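Local coordinates for protein serine protease inhibitor 2 (Anopheles gambiae, PDB 3PZF) that inhibits the mosquito serine proteases CLIPB9, CLIPB10 and CLIPB4, and so holds back phenoloxidase activation and melanization in the hemolymph, at residues A[137-142]-A[148-153]; A[164-169]-A[178-183]. All blocks are in the same frame, centred on the assembly; numbering follows the deposited sequence.

Interaction 1 (A[137-142]-A[148-153])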
# COMPACT_ATOMS: atom_id res chain seq x y z
N GLU A 137 19.97 5.33 -8.69
CA GLU A 137 21.34 5.06 -8.22
C GLU A 137 22.00 4.02 -9.11
O GLU A 137 21.35 3.09 -9.56
CB GLU A 137 21.22 4.52 -6.80
CG GLU A 137 22.50 4.36 -6.04
CD GLU A 137 22.23 3.97 -4.60
OE1 GLU A 137 23.00 3.17 -4.04
OE2 GLU A 137 21.23 4.47 -4.02
N LYS A 138 23.31 4.15 -9.33
CA LYS A 138 24.06 3.20 -10.16
C LYS A 138 24.60 2.07 -9.29
O LYS A 138 25.11 2.30 -8.20
CB LYS A 138 25.24 3.90 -10.86
CG LYS A 138 24.89 5.19 -11.59
CD LYS A 138 23.76 5.01 -12.60
CE LYS A 138 24.13 4.04 -13.71
NZ LYS A 138 25.34 4.45 -14.46
N VAL A 139 24.47 0.85 -9.78
CA VAL A 139 25.04 -0.31 -9.13
C VAL A 139 25.65 -1.19 -10.20
O VAL A 139 25.50 -0.92 -11.38
CB VAL A 139 23.96 -1.13 -8.40
CG1 VAL A 139 23.28 -0.28 -7.32
CG2 VAL A 139 22.93 -1.65 -9.40
N SER A 140 26.34 -2.24 -9.77
CA SER A 140 26.93 -3.18 -10.71
C SER A 140 26.33 -4.56 -10.49
O SER A 140 26.66 -5.24 -9.52
CB SER A 140 28.44 -3.26 -10.51
OG SER A 140 28.99 -4.20 -11.40
N TYR A 141 25.46 -4.98 -11.41
CA TYR A 141 24.79 -6.27 -11.24
C TYR A 141 25.76 -7.45 -11.47
O TYR A 141 25.45 -8.60 -11.13
CB TYR A 141 23.57 -6.36 -12.17
CG TYR A 141 22.40 -5.51 -11.69
CD1 TYR A 141 21.55 -5.97 -10.69
CD2 TYR A 141 22.17 -4.23 -12.21
CE1 TYR A 141 20.49 -5.21 -10.23
CE2 TYR A 141 21.09 -3.45 -11.74
CZ TYR A 141 20.27 -3.95 -10.74
OH TYR A 141 19.18 -3.23 -10.24
N SER A 142 26.94 -7.15 -12.00
CA SER A 142 27.97 -8.17 -12.17
C SER A 142 28.47 -8.64 -10.80
O SER A 142 29.21 -9.60 -10.68
CB SER A 142 29.13 -7.64 -13.04
OG SER A 142 29.92 -6.68 -12.34
N ALA A 148 22.88 -6.46 -3.81
CA ALA A 148 21.83 -6.81 -2.85
C ALA A 148 22.02 -6.05 -1.54
O ALA A 148 21.06 -5.53 -0.96
CB ALA A 148 21.80 -8.31 -2.61
N ALA A 149 23.27 -5.99 -1.09
CA ALA A 149 23.62 -5.25 0.12
C ALA A 149 23.27 -3.78 -0.02
O ALA A 149 22.74 -3.15 0.90
CB ALA A 149 25.11 -5.41 0.42
N THR A 150 23.56 -3.21 -1.18
CA THR A 150 23.28 -1.81 -1.40
C THR A 150 21.77 -1.56 -1.33
O THR A 150 21.32 -0.65 -0.64
CB THR A 150 23.84 -1.34 -2.74
OG1 THR A 150 25.28 -1.45 -2.71
CG2 THR A 150 23.45 0.09 -2.99
N ILE A 151 21.00 -2.37 -2.05
CA ILE A 151 19.56 -2.22 -2.08
C ILE A 151 18.95 -2.43 -0.68
O ILE A 151 18.09 -1.68 -0.25
CB ILE A 151 18.92 -3.18 -3.10
CG1 ILE A 151 19.34 -2.76 -4.52
CG2 ILE A 151 17.37 -3.17 -2.95
CD1 ILE A 151 19.00 -3.75 -5.60
N ASN A 152 19.43 -3.45 0.03
CA ASN A 152 18.87 -3.75 1.34
C ASN A 152 19.20 -2.67 2.37
O ASN A 152 18.35 -2.32 3.19
CB ASN A 152 19.30 -5.15 1.80
CG ASN A 152 18.66 -6.23 0.95
OD1 ASN A 152 17.58 -6.03 0.39
ND2 ASN A 152 19.32 -7.36 0.84
N ASN A 153 20.40 -2.11 2.31
CA ASN A 153 20.75 -1.03 3.22
C ASN A 153 19.91 0.22 2.91
O ASN A 153 19.58 0.98 3.80
CB ASN A 153 22.25 -0.72 3.16
CG ASN A 153 23.10 -1.87 3.71
OD1 ASN A 153 22.59 -2.80 4.34
ND2 ASN A 153 24.41 -1.79 3.49

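Interaction 2 (A[164-169]-A[178-183])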
# COMPACT_ATOMS: atom_id res chain seq x y z
N ARG A 164 14.37 -4.46 6.56
CA ARG A 164 15.81 -4.65 6.54
C ARG A 164 16.32 -5.21 5.22
O ARG A 164 17.50 -5.12 4.93
CB ARG A 164 16.21 -5.64 7.64
CG ARG A 164 15.86 -5.20 9.06
CD ARG A 164 16.77 -4.08 9.54
NE ARG A 164 16.49 -3.72 10.92
CZ ARG A 164 17.38 -3.19 11.76
NH1 ARG A 164 18.63 -2.96 11.35
NH2 ARG A 164 17.03 -2.90 13.00
N GLU A 165 15.44 -5.82 4.43
CA GLU A 165 15.88 -6.39 3.17
C GLU A 165 14.71 -6.66 2.27
O GLU A 165 13.57 -6.83 2.72
CB GLU A 165 16.64 -7.71 3.38
CG GLU A 165 15.74 -8.86 3.80
CD GLU A 165 15.39 -8.80 5.28
OE1 GLU A 165 14.24 -9.14 5.65
OE2 GLU A 165 16.28 -8.43 6.07
N ILE A 166 14.99 -6.72 0.98
CA ILE A 166 13.94 -6.94 0.02
C ILE A 166 14.39 -7.84 -1.13
O ILE A 166 13.57 -8.44 -1.80
CB ILE A 166 13.41 -5.60 -0.51
CG1 ILE A 166 12.13 -5.80 -1.32
CG2 ILE A 166 14.47 -4.90 -1.36
CD1 ILE A 166 11.39 -4.47 -1.57
N VAL A 167 15.70 -7.98 -1.33
CA VAL A 167 16.17 -8.84 -2.41
C VAL A 167 17.32 -9.74 -1.95
O VAL A 167 17.98 -9.46 -0.96
CB VAL A 167 16.66 -8.04 -3.65
CG1 VAL A 167 15.54 -7.19 -4.26
CG2 VAL A 167 17.88 -7.17 -3.28
N THR A 168 17.51 -10.84 -2.66
CA THR A 168 18.71 -11.67 -2.47
C THR A 168 19.50 -11.61 -3.77
O THR A 168 18.96 -11.21 -4.79
CB THR A 168 18.33 -13.13 -2.19
OG1 THR A 168 17.65 -13.68 -3.32
CG2 THR A 168 17.45 -13.24 -0.94
N PRO A 169 20.78 -12.01 -3.75
CA PRO A 169 21.51 -12.05 -5.02
C PRO A 169 20.73 -12.79 -6.12
O PRO A 169 20.75 -12.38 -7.29
CB PRO A 169 22.80 -12.78 -4.66
CG PRO A 169 23.03 -12.40 -3.22
CD PRO A 169 21.65 -12.34 -2.60
N THR A 178 16.34 -2.44 -11.67
CA THR A 178 15.39 -2.94 -10.68
C THR A 178 14.74 -1.73 -10.04
O THR A 178 15.43 -0.78 -9.68
CB THR A 178 16.07 -3.80 -9.60
OG1 THR A 178 16.77 -4.89 -10.22
CG2 THR A 178 15.03 -4.39 -8.65
N LEU A 179 13.42 -1.75 -9.94
CA LEU A 179 12.70 -0.60 -9.43
C LEU A 179 12.17 -1.07 -8.09
O LEU A 179 11.47 -2.08 -8.05
CB LEU A 179 11.54 -0.26 -10.38
CG LEU A 179 10.58 0.85 -9.94
CD1 LEU A 179 11.30 2.13 -9.54
CD2 LEU A 179 9.56 1.16 -11.05
N VAL A 180 12.49 -0.35 -7.02
CA VAL A 180 12.18 -0.81 -5.66
C VAL A 180 11.37 0.26 -4.97
O VAL A 180 11.71 1.42 -5.04
CB VAL A 180 13.48 -1.06 -4.86
CG1 VAL A 180 13.16 -1.50 -3.42
CG2 VAL A 180 14.32 -2.12 -5.53
N ASN A 181 10.28 -0.14 -4.31
CA ASN A 181 9.50 0.77 -3.52
C ASN A 181 9.22 0.20 -2.13
O ASN A 181 8.89 -0.97 -1.99
CB ASN A 181 8.16 1.06 -4.20
CG ASN A 181 7.23 1.88 -3.33
OD1 ASN A 181 7.34 3.11 -3.25
ND2 ASN A 181 6.33 1.21 -2.66
N VAL A 182 9.37 1.04 -1.12
CA VAL A 182 9.02 0.65 0.24
C VAL A 182 8.22 1.78 0.88
O VAL A 182 8.23 2.92 0.43
CB VAL A 182 10.25 0.31 1.12
CG1 VAL A 182 10.98 -0.93 0.58
CG2 VAL A 182 11.22 1.48 1.18
N ILE A 183 7.52 1.45 1.95
CA ILE A 183 6.70 2.43 2.64
C ILE A 183 6.78 2.14 4.13
O ILE A 183 6.96 0.98 4.52
CB ILE A 183 5.24 2.39 2.20
CG1 ILE A 183 4.48 3.56 2.84
CG2 ILE A 183 4.62 1.03 2.56
CD1 ILE A 183 3.04 3.73 2.30

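Interaction 1 (A[137-142]-A[148-153])
Two groups grip the hydroxyl of Tyr141 at the foot of this contact: OH is hydrogen-bonded to the backbone O of Phe113 and to Thr178 OG1, and the helix comes down beside it, with Ile151 CD1 4.7 Å from Tyr141 OH. Ile151 also rests on Phe113 of strand 105-115.

Higher up, the contact turns on a methyl group. The hydroxyl of Thr150 is hydrogen-bonded within its own helix, OG1 to the backbone O of Gln146, one turn earlier. That bond helps to hold the rotation of the side chain. With chi1 at -64°, OG1 lies beside the backbone N, and CG2 is swung to the far side of CB from that N, which presents a methyl group to the strand. Glu137 answers with a fully extended chain, whose OE1 comes within 3.3 Å of Thr150 CG2, the two side chains crossing obliquely. This meeting of a carboxylate oxygen with a methyl group is packing; the polar reach of Glu137 goes elsewhere, its OE2 making a weak hydrogen bond with Asn111 ND2.

Two residues further on, Val139 faces the helix in the same way, and its CG1 stands 4.3 Å from Thr150 CG2. That methyl is thus shared by both residues, as strand alternation would predict, while Lys138 between them turns its NZ to the backbone O atoms of Asp116 and Ile118. Backbone bonds from Glu137 and Val139 to strand 105-115 hold the platform together. A border strand followed, after a short turn, by a helix lying across the face of the same sheet is the serpin arrangement of helix F over sheet A.

Interaction 2 (A[164-169]-A[178-183])
Running almost opposite to strand 178-183, the irregular segment 164-169 passes over it at the distance of a packed layer, with the CA atoms of Ile166 and Val180 8.5 Å apart. This is the serpin connection that leaves helix F, here helix 144-158, and doubles back over sheet A before entering the strand known as s3A; within this pair of segments one side chain, Ile166, makes every close contact.

Its CG1 stands opposite the backbone N across the bond from CA to CB (chi1 -169°) and the chain continues extended (chi2 166°), so that CD1 is carried as far down toward the strand as the residue allows. There Ile166 CD1 meets Val180 CG1 at 3.9 Å, their methyl ends meeting head-on. The other branch of Ile166 adds a second touch, CG2 lying 4.2 Å from the same CG1 of Val180. Val182, two residues along on the same face, approaches at a slant and offers its CG1 to Ile166 CD1, also at 4.2 Å.

The surroundings complete a largely apolar layer. Ile151 and Val155 of helix 144-158 pack on Ile166, Trp154 touches Val180, and Val182 touches Thr159 and Leu163. Asn181 faces the reverse side of the strand, toward Ser47 and Leu51 of helix 45-58, and its OD1 is hydrogen-bonded to Thr110 OG1. Only the backbone of Asn181 is therefore offered to the loop: bridging the two valines, its carbonyl O comes to 4.3 Å from Ile166 CD1.

In the fold
Interactions 1 and 2 follow one another along the chain, their centres 10 Å apart: strand 134-139 leads into helix 144-158, and the loop after that helix returns to strand 177-188. Asn152 and Tyr141 supply the polar links between them. Asn152 OD1 probably accepts a hydrogen bond from Ile166 N at 2.7 Å, while Asn152 ND2 reaches Val167 O, tying helix to loop; Tyr141 OH and Thr178 OG1 probably pair at 2.9 Å beneath. Together the contacts lay helix F and its loop on sheet A. Strand 177-188 also pairs with the hinge residues at 345-346, so this covering layer borders the place where serpins insert their reactive loop.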